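Local coordinates for protein putative cytochrome P450 154A1 (Streptomyces coelicolor, PDB 1ODO) that belongs to the cytochrome P450 family and binds a haem whose iron can be ligated by 4-phenyl-1H-imidazole, at residues 88-92 with 93-97; 209-212 with 213-217; 45-48 with 49-53; 190-193 with 194-197. One frame throughout, in Å; residues are numbered along the deposited sequence.

Interaction 1: residues 88-92 with 93-97. With HEM (protoporphyrin IX containing Fe), chain B; PIM (4-phenyl-1H-imidazole), chain C.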
# COMPACT_ATOMS: atom_id res chain seq x y z
N PHE A 88 -12.35 -1.33 5.15
CA PHE A 88 -11.97 -0.88 3.81
C PHE A 88 -13.17 -0.64 2.89
O PHE A 88 -13.07 0.08 1.89
CB PHE A 88 -11.02 -1.91 3.17
CG PHE A 88 -10.29 -1.41 1.95
CD1 PHE A 88 -9.22 -0.53 2.08
CD2 PHE A 88 -10.65 -1.84 0.68
CE1 PHE A 88 -8.52 -0.09 0.95
CE2 PHE A 88 -9.96 -1.41 -0.46
CZ PHE A 88 -8.89 -0.53 -0.32
N THR A 89 -14.31 -1.25 3.21
CA THR A 89 -15.51 -1.09 2.40
C THR A 89 -16.70 -0.63 3.24
O THR A 89 -17.85 -0.82 2.85
CB THR A 89 -15.90 -2.41 1.72
OG1 THR A 89 -16.07 -3.43 2.72
CG2 THR A 89 -14.82 -2.84 0.74
N ALA A 90 -16.41 -0.03 4.39
CA ALA A 90 -17.45 0.44 5.28
C ALA A 90 -17.68 1.95 5.15
O ALA A 90 -16.78 2.69 4.76
CB ALA A 90 -17.10 0.09 6.72
N TYR A 91 -18.89 2.38 5.48
CA TYR A 91 -19.28 3.79 5.41
C TYR A 91 -19.84 4.30 6.74
O TYR A 91 -20.53 3.58 7.46
CB TYR A 91 -20.35 3.96 4.32
CG TYR A 91 -20.95 5.34 4.25
CD1 TYR A 91 -20.35 6.35 3.50
CD2 TYR A 91 -22.12 5.65 4.95
CE1 TYR A 91 -20.89 7.63 3.45
CE2 TYR A 91 -22.68 6.93 4.90
CZ TYR A 91 -22.06 7.91 4.15
OH TYR A 91 -22.59 9.19 4.10
N GLY A 92 -19.56 5.57 7.05
CA GLY A 92 -20.03 6.19 8.27
C GLY A 92 -19.82 5.44 9.57
O GLY A 92 -18.74 4.89 9.80
N PRO A 93 -20.82 5.42 10.46
CA PRO A 93 -20.73 4.73 11.75
C PRO A 93 -20.20 3.31 11.65
O PRO A 93 -19.46 2.86 12.52
CB PRO A 93 -22.16 4.79 12.28
CG PRO A 93 -22.60 6.15 11.81
CD PRO A 93 -22.09 6.17 10.37
N ASN A 94 -20.58 2.59 10.60
CA ASN A 94 -20.11 1.22 10.44
C ASN A 94 -18.60 1.21 10.22
O ASN A 94 -17.90 0.30 10.67
CB ASN A 94 -20.82 0.52 9.27
CG ASN A 94 -20.49 -0.97 9.21
OD1 ASN A 94 -20.55 -1.67 10.22
ND2 ASN A 94 -20.15 -1.46 8.02
N HIS A 95 -18.10 2.23 9.53
CA HIS A 95 -16.66 2.30 9.28
C HIS A 95 -15.94 2.61 10.59
O HIS A 95 -14.93 2.00 10.91
CB HIS A 95 -16.32 3.37 8.25
CG HIS A 95 -14.86 3.69 8.20
ND1 HIS A 95 -14.33 4.85 8.73
CD2 HIS A 95 -13.80 2.97 7.75
CE1 HIS A 95 -13.02 4.83 8.61
NE2 HIS A 95 -12.67 3.70 8.02
N ARG A 96 -16.47 3.58 11.33
CA ARG A 96 -15.87 3.96 12.60
C ARG A 96 -15.76 2.72 13.48
O ARG A 96 -14.73 2.47 14.11
CB ARG A 96 -16.72 5.04 13.30
CG ARG A 96 -16.27 5.38 14.71
CD ARG A 96 -16.83 6.72 15.17
NE ARG A 96 -18.28 6.82 15.01
CZ ARG A 96 -19.17 6.20 15.78
NH1 ARG A 96 -18.77 5.42 16.78
NH2 ARG A 96 -20.46 6.36 15.54
N LYS A 97 -16.83 1.93 13.51
CA LYS A 97 -16.88 0.71 14.31
C LYS A 97 -15.83 -0.33 13.89
O LYS A 97 -15.07 -0.83 14.73
CB LYS A 97 -18.27 0.08 14.20
CG LYS A 97 -18.34 -1.39 14.60
CD LYS A 97 -19.66 -2.01 14.15
CE LYS A 97 -19.65 -3.53 14.30
NZ LYS A 97 -20.92 -4.13 13.78
CHA HEM B . -5.66 1.81 3.94
CHB HEM B . -3.26 -1.00 7.04
CHC HEM B . 0.90 0.15 4.87
CHD HEM B . -1.51 2.93 1.78
C1A HEM B . -5.39 0.96 4.99
C2A HEM B . -6.38 0.38 5.90
C3A HEM B . -5.71 -0.41 6.76
C4A HEM B . -4.30 -0.34 6.42
CMA HEM B . -6.29 -1.25 7.91
CAA HEM B . -7.89 0.65 5.83
CBA HEM B . -8.24 1.96 6.57
CGA HEM B . -9.72 2.34 6.56
O1A HEM B . -10.37 2.06 5.49
O2A HEM B . -10.19 2.89 7.56
C1B HEM B . -1.93 -0.94 6.72
C2B HEM B . -0.89 -1.68 7.42
C3B HEM B . 0.29 -1.36 6.81
C4B HEM B . -0.01 -0.43 5.74
CMB HEM B . -1.13 -2.63 8.61
CAB HEM B . 1.71 -1.85 7.14
CBB HEM B . 2.23 -1.41 8.52
C1C HEM B . 0.60 1.02 3.83
C2C HEM B . 1.60 1.60 2.93
C3C HEM B . 0.92 2.38 2.05
C4C HEM B . -0.48 2.29 2.41
CMC HEM B . 3.13 1.31 3.03
CAC HEM B . 1.42 3.24 0.86
CBC HEM B . 2.63 4.14 1.10
C1D HEM B . -2.85 2.87 2.08
C2D HEM B . -3.90 3.55 1.36
C3D HEM B . -5.07 3.23 1.96
C4D HEM B . -4.74 2.36 3.07
CMD HEM B . -3.68 4.45 0.13
CAD HEM B . -6.47 3.68 1.52
CBD HEM B . -6.84 5.16 1.72
CGD HEM B . -8.23 5.34 1.14
O1D HEM B . -8.36 5.98 0.09
O2D HEM B . -9.17 4.77 1.75
NA HEM B . -4.14 0.51 5.33
NB HEM B . -1.37 -0.19 5.69
NC HEM B . -0.66 1.47 3.50
ND HEM B . -3.38 2.13 3.13
FE HEM B . -2.39 1.00 4.41
N1 PIM C . -2.39 -2.43 1.67
C2 PIM C . -1.77 -1.43 2.41
N3 PIM C . -2.63 -0.79 3.01
C4 PIM C . -3.84 -1.27 2.74
C5 PIM C . -3.71 -2.31 1.90
C6 PIM C . -4.74 -3.21 1.29
C7 PIM C . -4.36 -4.55 0.95
C8 PIM C . -5.35 -5.42 0.36
C9 PIM C . -6.66 -4.92 0.14
C10 PIM C . -7.03 -3.59 0.49
C11 PIM C . -6.03 -2.76 1.07
O HOH W 1 -20.89 0.34 5.79

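Interaction 2: residues 209-212 with 213-217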
# COMPACT_ATOMS: atom_id res chain seq x y z
N ASP A 209 -2.14 -11.14 20.69
CA ASP A 209 -1.99 -10.54 19.36
C ASP A 209 -3.35 -10.12 18.79
O ASP A 209 -4.40 -10.50 19.32
CB ASP A 209 -1.32 -11.55 18.44
CG ASP A 209 -1.95 -12.93 18.52
OD1 ASP A 209 -1.28 -13.88 18.97
OD2 ASP A 209 -3.13 -13.06 18.13
N MET A 210 -3.33 -9.36 17.70
CA MET A 210 -4.56 -8.89 17.08
C MET A 210 -5.44 -9.98 16.49
O MET A 210 -6.66 -9.84 16.48
CB MET A 210 -4.25 -7.84 16.00
CG MET A 210 -5.51 -7.25 15.35
SD MET A 210 -6.50 -6.18 16.43
CE MET A 210 -7.66 -7.29 17.10
N THR A 211 -4.86 -11.06 15.98
CA THR A 211 -5.69 -12.11 15.41
C THR A 211 -6.55 -12.71 16.53
O THR A 211 -7.75 -12.93 16.36
CB THR A 211 -4.85 -13.24 14.76
OG1 THR A 211 -4.08 -12.69 13.68
CG2 THR A 211 -5.77 -14.32 14.20
N SER A 212 -5.94 -12.94 17.69
CA SER A 212 -6.68 -13.51 18.81
C SER A 212 -7.78 -12.56 19.30
O SER A 212 -8.88 -13.00 19.64
CB SER A 212 -5.73 -13.85 19.95
OG SER A 212 -4.78 -14.82 19.53
N LEU A 213 -7.48 -11.27 19.35
CA LEU A 213 -8.48 -10.30 19.81
C LEU A 213 -9.68 -10.26 18.86
O LEU A 213 -10.82 -10.16 19.30
CB LEU A 213 -7.88 -8.89 19.91
CG LEU A 213 -7.06 -8.54 21.15
CD1 LEU A 213 -6.49 -7.13 20.99
CD2 LEU A 213 -7.94 -8.63 22.40
N LEU A 214 -9.40 -10.33 17.56
CA LEU A 214 -10.47 -10.30 16.56
C LEU A 214 -11.32 -11.56 16.68
O LEU A 214 -12.54 -11.50 16.60
CB LEU A 214 -9.88 -10.19 15.15
CG LEU A 214 -9.22 -8.83 14.87
CD1 LEU A 214 -8.47 -8.86 13.55
CD2 LEU A 214 -10.29 -7.74 14.86
N ILE A 215 -10.67 -12.70 16.88
CA ILE A 215 -11.41 -13.95 17.02
C ILE A 215 -12.31 -13.84 18.25
O ILE A 215 -13.48 -14.23 18.22
CB ILE A 215 -10.43 -15.15 17.18
CG1 ILE A 215 -9.72 -15.40 15.84
CG2 ILE A 215 -11.19 -16.39 17.62
CD1 ILE A 215 -8.63 -16.46 15.91
N ALA A 216 -11.77 -13.27 19.32
CA ALA A 216 -12.53 -13.10 20.55
C ALA A 216 -13.77 -12.24 20.30
O ALA A 216 -14.84 -12.52 20.84
CB ALA A 216 -11.66 -12.44 21.62
N ALA A 217 -13.63 -11.21 19.48
CA ALA A 217 -14.74 -10.32 19.17
C ALA A 217 -15.80 -11.04 18.34
O ALA A 217 -16.99 -10.75 18.45
CB ALA A 217 -14.24 -9.10 18.42

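Interaction 3: residues 45-48 with 49-53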
# COMPACT_ATOMS: atom_id res chain seq x y z
N ASP A 45 -6.54 15.63 -8.86
CA ASP A 45 -6.39 17.00 -8.38
C ASP A 45 -6.49 16.79 -6.87
O ASP A 45 -7.55 16.42 -6.36
CB ASP A 45 -7.57 17.86 -8.88
CG ASP A 45 -7.61 19.24 -8.25
OD1 ASP A 45 -6.87 19.49 -7.27
OD2 ASP A 45 -8.39 20.09 -8.73
N PRO A 46 -5.38 16.98 -6.13
CA PRO A 46 -5.39 16.78 -4.68
C PRO A 46 -6.42 17.60 -3.89
O PRO A 46 -6.93 17.13 -2.87
CB PRO A 46 -3.95 17.10 -4.27
CG PRO A 46 -3.52 18.09 -5.29
CD PRO A 46 -4.08 17.51 -6.57
N VAL A 47 -6.72 18.81 -4.35
CA VAL A 47 -7.69 19.64 -3.64
C VAL A 47 -9.05 18.95 -3.74
O VAL A 47 -9.73 18.73 -2.74
CB VAL A 47 -7.78 21.05 -4.27
CG1 VAL A 47 -8.89 21.85 -3.61
CG2 VAL A 47 -6.45 21.77 -4.10
N LEU A 48 -9.43 18.59 -4.96
CA LEU A 48 -10.70 17.92 -5.20
C LEU A 48 -10.71 16.56 -4.50
O LEU A 48 -11.70 16.17 -3.88
CB LEU A 48 -10.92 17.73 -6.71
CG LEU A 48 -12.15 16.93 -7.14
CD1 LEU A 48 -13.41 17.59 -6.59
CD2 LEU A 48 -12.21 16.86 -8.66
N LEU A 49 -9.61 15.83 -4.60
CA LEU A 49 -9.54 14.52 -3.97
C LEU A 49 -9.77 14.62 -2.46
O LEU A 49 -10.56 13.86 -1.90
CB LEU A 49 -8.19 13.87 -4.29
CG LEU A 49 -8.04 12.35 -4.10
CD1 LEU A 49 -9.26 11.61 -4.65
CD2 LEU A 49 -6.77 11.90 -4.82
N LYS A 50 -9.12 15.57 -1.80
CA LYS A 50 -9.30 15.73 -0.35
C LYS A 50 -10.75 16.06 0.00
O LYS A 50 -11.25 15.65 1.05
CB LYS A 50 -8.37 16.81 0.19
CG LYS A 50 -6.91 16.37 0.29
CD LYS A 50 -6.06 17.51 0.81
CE LYS A 50 -4.63 17.08 1.05
NZ LYS A 50 -3.83 18.24 1.54
N GLN A 51 -11.42 16.81 -0.87
CA GLN A 51 -12.81 17.17 -0.61
C GLN A 51 -13.67 15.92 -0.74
O GLN A 51 -14.54 15.66 0.10
CB GLN A 51 -13.28 18.24 -1.60
CG GLN A 51 -12.48 19.52 -1.50
CD GLN A 51 -12.87 20.55 -2.55
OE1 GLN A 51 -13.20 20.20 -3.68
NE2 GLN A 51 -12.81 21.82 -2.17
N LEU A 52 -13.42 15.13 -1.78
CA LEU A 52 -14.19 13.90 -1.98
C LEU A 52 -13.95 12.91 -0.85
O LEU A 52 -14.88 12.24 -0.39
CB LEU A 52 -13.83 13.26 -3.32
CG LEU A 52 -14.23 14.06 -4.56
CD1 LEU A 52 -13.64 13.41 -5.80
CD2 LEU A 52 -15.75 14.14 -4.66
N LEU A 53 -12.70 12.82 -0.39
CA LEU A 53 -12.32 11.91 0.68
C LEU A 53 -12.82 12.30 2.08
O LEU A 53 -12.62 11.55 3.04
CB LEU A 53 -10.80 11.76 0.71
CG LEU A 53 -10.16 11.10 -0.52
CD1 LEU A 53 -8.63 11.14 -0.43
CD2 LEU A 53 -10.64 9.67 -0.62

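Interaction 4: residues 190-193 with 194-197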
# COMPACT_ATOMS: atom_id res chain seq x y z
N ARG A 190 -7.86 -19.46 -2.59
CA ARG A 190 -6.69 -20.00 -1.90
C ARG A 190 -6.36 -19.16 -0.67
O ARG A 190 -5.95 -19.69 0.36
CB ARG A 190 -5.49 -20.05 -2.84
CG ARG A 190 -5.63 -21.11 -3.92
CD ARG A 190 -4.71 -20.83 -5.10
NE ARG A 190 -5.01 -21.73 -6.22
CZ ARG A 190 -4.83 -21.43 -7.49
NH1 ARG A 190 -4.34 -20.24 -7.83
NH2 ARG A 190 -5.13 -22.31 -8.44
N LEU A 191 -6.54 -17.85 -0.80
CA LEU A 191 -6.25 -16.94 0.30
C LEU A 191 -7.22 -17.15 1.47
O LEU A 191 -6.80 -17.20 2.63
CB LEU A 191 -6.31 -15.49 -0.19
CG LEU A 191 -6.04 -14.36 0.80
CD1 LEU A 191 -4.76 -14.60 1.58
CD2 LEU A 191 -5.96 -13.04 0.03
N TYR A 192 -8.50 -17.29 1.16
CA TYR A 192 -9.49 -17.50 2.22
C TYR A 192 -9.22 -18.83 2.91
O TYR A 192 -9.47 -18.99 4.10
CB TYR A 192 -10.91 -17.49 1.65
CG TYR A 192 -11.50 -16.10 1.57
CD1 TYR A 192 -11.94 -15.58 0.35
CD2 TYR A 192 -11.63 -15.30 2.71
CE1 TYR A 192 -12.48 -14.29 0.27
CE2 TYR A 192 -12.17 -14.02 2.64
CZ TYR A 192 -12.59 -13.52 1.42
OH TYR A 192 -13.13 -12.26 1.34
N GLU A 193 -8.68 -19.78 2.15
CA GLU A 193 -8.37 -21.09 2.70
C GLU A 193 -7.28 -20.98 3.77
O GLU A 193 -7.46 -21.48 4.88
CB GLU A 193 -7.94 -22.03 1.58
CG GLU A 193 -7.58 -23.44 2.04
CD GLU A 193 -7.39 -24.39 0.88
OE1 GLU A 193 -6.55 -24.10 0.00
OE2 GLU A 193 -8.09 -25.42 0.84
N VAL A 194 -6.17 -20.32 3.45
CA VAL A 194 -5.11 -20.19 4.44
C VAL A 194 -5.54 -19.28 5.59
O VAL A 194 -5.02 -19.40 6.70
CB VAL A 194 -3.78 -19.65 3.83
CG1 VAL A 194 -3.12 -20.75 3.00
CG2 VAL A 194 -4.04 -18.42 2.98
N LEU A 195 -6.48 -18.38 5.32
CA LEU A 195 -6.97 -17.48 6.36
C LEU A 195 -7.82 -18.29 7.33
O LEU A 195 -7.69 -18.15 8.55
CB LEU A 195 -7.80 -16.34 5.76
CG LEU A 195 -6.99 -15.23 5.08
CD1 LEU A 195 -7.93 -14.26 4.37
CD2 LEU A 195 -6.15 -14.50 6.12
N ASP A 196 -8.68 -19.15 6.80
CA ASP A 196 -9.53 -19.97 7.66
C ASP A 196 -8.67 -20.88 8.52
O ASP A 196 -9.00 -21.15 9.68
CB ASP A 196 -10.50 -20.81 6.83
CG ASP A 196 -11.61 -19.98 6.22
OD1 ASP A 196 -11.93 -18.91 6.78
OD2 ASP A 196 -12.18 -20.40 5.19
N GLN A 197 -7.57 -21.36 7.95
CA GLN A 197 -6.66 -22.24 8.67
C GLN A 197 -5.98 -21.48 9.80
O GLN A 197 -5.77 -22.02 10.89
CB GLN A 197 -5.60 -22.80 7.71
CG GLN A 197 -6.12 -23.91 6.81
CD GLN A 197 -5.11 -24.31 5.75
OE1 GLN A 197 -3.90 -24.25 5.97
NE2 GLN A 197 -5.61 -24.74 4.60

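Interaction 1: residues 88-92 with 93-97
A90 and H95 touch where the loop 88-92 turns into helix 92-100: A90 packs its methyl on H95, with CB 3.4 Å from H95 CA and also near N94 ND2. Backbone hydrogen bonds join the rest of the turn. G92 adopts a positive phi (50°), a backbone conformation that favours glycine, at the start of the helix, and its carbonyl is taken up by the residues that follow. The straight bond is the one from R96 N to G92 O, 3.0 Å long; a second, weak one reaches the same oxygen from H95 N. Y91 O likewise receives weak bonds from the backbone N of N94 and H95. A water bridges the turn, accepting from Y91 N at 2.9 Å and from N94 ND2 at 3.0 Å.

In cytochromes P450 the helix that starts here is helix C, whose early residues commonly reach a haem propionate, and H95 does so. Its CG stands anti to the backbone N (chi1 167°), which carries the imidazole out to the cofactor, and NE2 donates to HEM O2A over 2.6 Å at a nearly linear 176°, the carboxylate carbon lying at the ring's edge, in its plane. H352 and R99 also hydrogen-bond to the haem.

The remaining contacts are aromatic. The F88 ring turns one face to the phenyl group of 4-phenyl-1H-imidazole, with PIM C10 3.6 Å above its centre, while the imidazole N3 of that ligand binds the haem iron at 2.3 Å. K60 makes a cation-pi contact with the same F88 ring.

Interaction 2: residues 209-212 with 213-217
M210 bends forward along the first turn of helix 210-218 to meet L213 and L214, crossing each of them at about a right angle. Bends at chi2 (69°) and chi3 bring the thioether round, and M210 CG lies 3.8 Å from L214 CD1. The terminal methyl is modelled too near both leucines for its exact place to be trusted. On another side of the helix T211 CG2 comes within 4.0 Å of I215 CD1, one turn on.

Beneath these side chains run the i to i+4 backbone bonds that open the helix, from L213 N to D209 O through A216 N to S212 O. D209 occupies the N-cap. Its OD2 accepts from two groups of S212: the backbone N at 2.8 Å, nearly along the C-O axis, and OG at 2.8 Å, on the syn side and 32° out of the carboxylate plane.

Farther out, K202 of helix 181-204 forms a salt bridge with D209 OD1, and T211 OG1 is hydrogen-bonded to M157 O. L214 packs on L232, T235 and L236 of helix 229-244, while M210 reaches L156 and M157.

With OD2 gripped by two donors and OD1 paired with a lysine, the D209 carboxylate is fixed in rotation; its negative charge, set at the positive end of the helix dipole, would be expected to stay ionised.

Interaction 3: residues 45-48 with 49-53
Helix 46-52 is a short helix with an aspartate N-cap and a proline in the first position, following shortly after strand 38-43 of the mixed sheet of this P450 fold. Contacts between its turns are carried by L48, Q51 and L52. L48 CG approaches L52 CD1 at 4.1 Å, one turn further along. L48 CD1 lies near L52 as well, and 3.9 Å from Q51 OE1, the L48 and Q51 side chains crossing at about a right angle. On the exposed flank V47 and Q51 run side by side and point the same way, V47 CG1 4.2 Å from Q51 NE2. With its CG anti to the carbonyl carbon (chi1 -61°), Q51 doubles its aliphatic stem back over the preceding turn, where CG rests 3.1 Å from V47 O. K50 follows a similar course, its CG against P46 O, before the extended chain leads its amine away.

The cap itself is modest: V47 N donates to D45 OD1 over 3.0 Å, reaching that oxygen from above the carboxylate plane at an N-H...O angle of 136°. D45 thus uses its side chain for V47 and its carbonyl for L49, whose N donates to D45 O at 2.8 Å. The i to i+4 bonds continue from K50 N to P46 O through L52 N to L48 O, and L53 N still donates to L49 O.

L48, L49 and L52 all press on V43, at the end of the strand that leads into the helix. L49 and L53 also meet Y319 of helix 319-322, and P46 lies against the loop residues H325 and W328.

Interaction 4: residues 190-193 with 194-197
Y192 O receives the shortest backbone bond between the two turns, from D196 N at 2.8 Å. The carboxylate of D196 bends back over the same carbonyl, for its CG is anti to its own carbonyl carbon (chi1 -73°), and OD2 stands 3.2 Å from Y192 O. Two acceptors so close would be expected to repel; the salt bridge from R233 of helix 229-244 to D196 OD2 probably offsets this. On the tyrosine itself, the hydroxyl is hydrogen-bonded to D234, a residue of that same helix.

The residues sit midway along helix 181-204, which by its order in the P450 fold corresponds to helix G. The helix shows its regular i to i+4 bonds, among them L195 N to L191 O and V194 N to R190 O.

Apolar side chains line the side of the helix turned to the protein interior. L191 is met by two partners: its CG by L195 CD1 at 4.0 Å, the side chains crossing obliquely, and its CD1 by V194 CG2 at 4.1 Å, at about a right angle. L195 CD1 also reaches Y192 CD2, 4.2 Å away. V194 CG2 comes close to L191 O as well, since it lies between the backbone N and the carbonyl carbon of its own residue. L191 and L195 rest on L237 of helix 229-244, and V194 and L195 on F167 of helix 161-175.

On the outer side E193 and Q197 lie alongside and point the same way, E193 CG 3.5 Å from Q197 NE2, with their carboxylate and amide planes turned 51° apart.

How the interactions relate
All four contacts are local, joining successive turns or a turn to its helix, yet they stand in different relations to the haem. Interaction 1 touches both the haem and 4-phenyl-1H-imidazole. Interaction 3 comes within about 7 Å of the haem through the L49 side chain, and interaction 4 within about 8 Å of 4-phenyl-1H-imidazole through that of L191. Interactions 2 and 4 lie on consecutive helices with centres about 16 Å apart; both pack on helix 229-244, which contributes L238, S241 and A242 to the ligand pocket. Interaction 3 is about 36 Å from interaction 4, centre to centre, across the chain's centre. Interactions 2 and 3 each begin at an aspartate N-cap, D209 and D45.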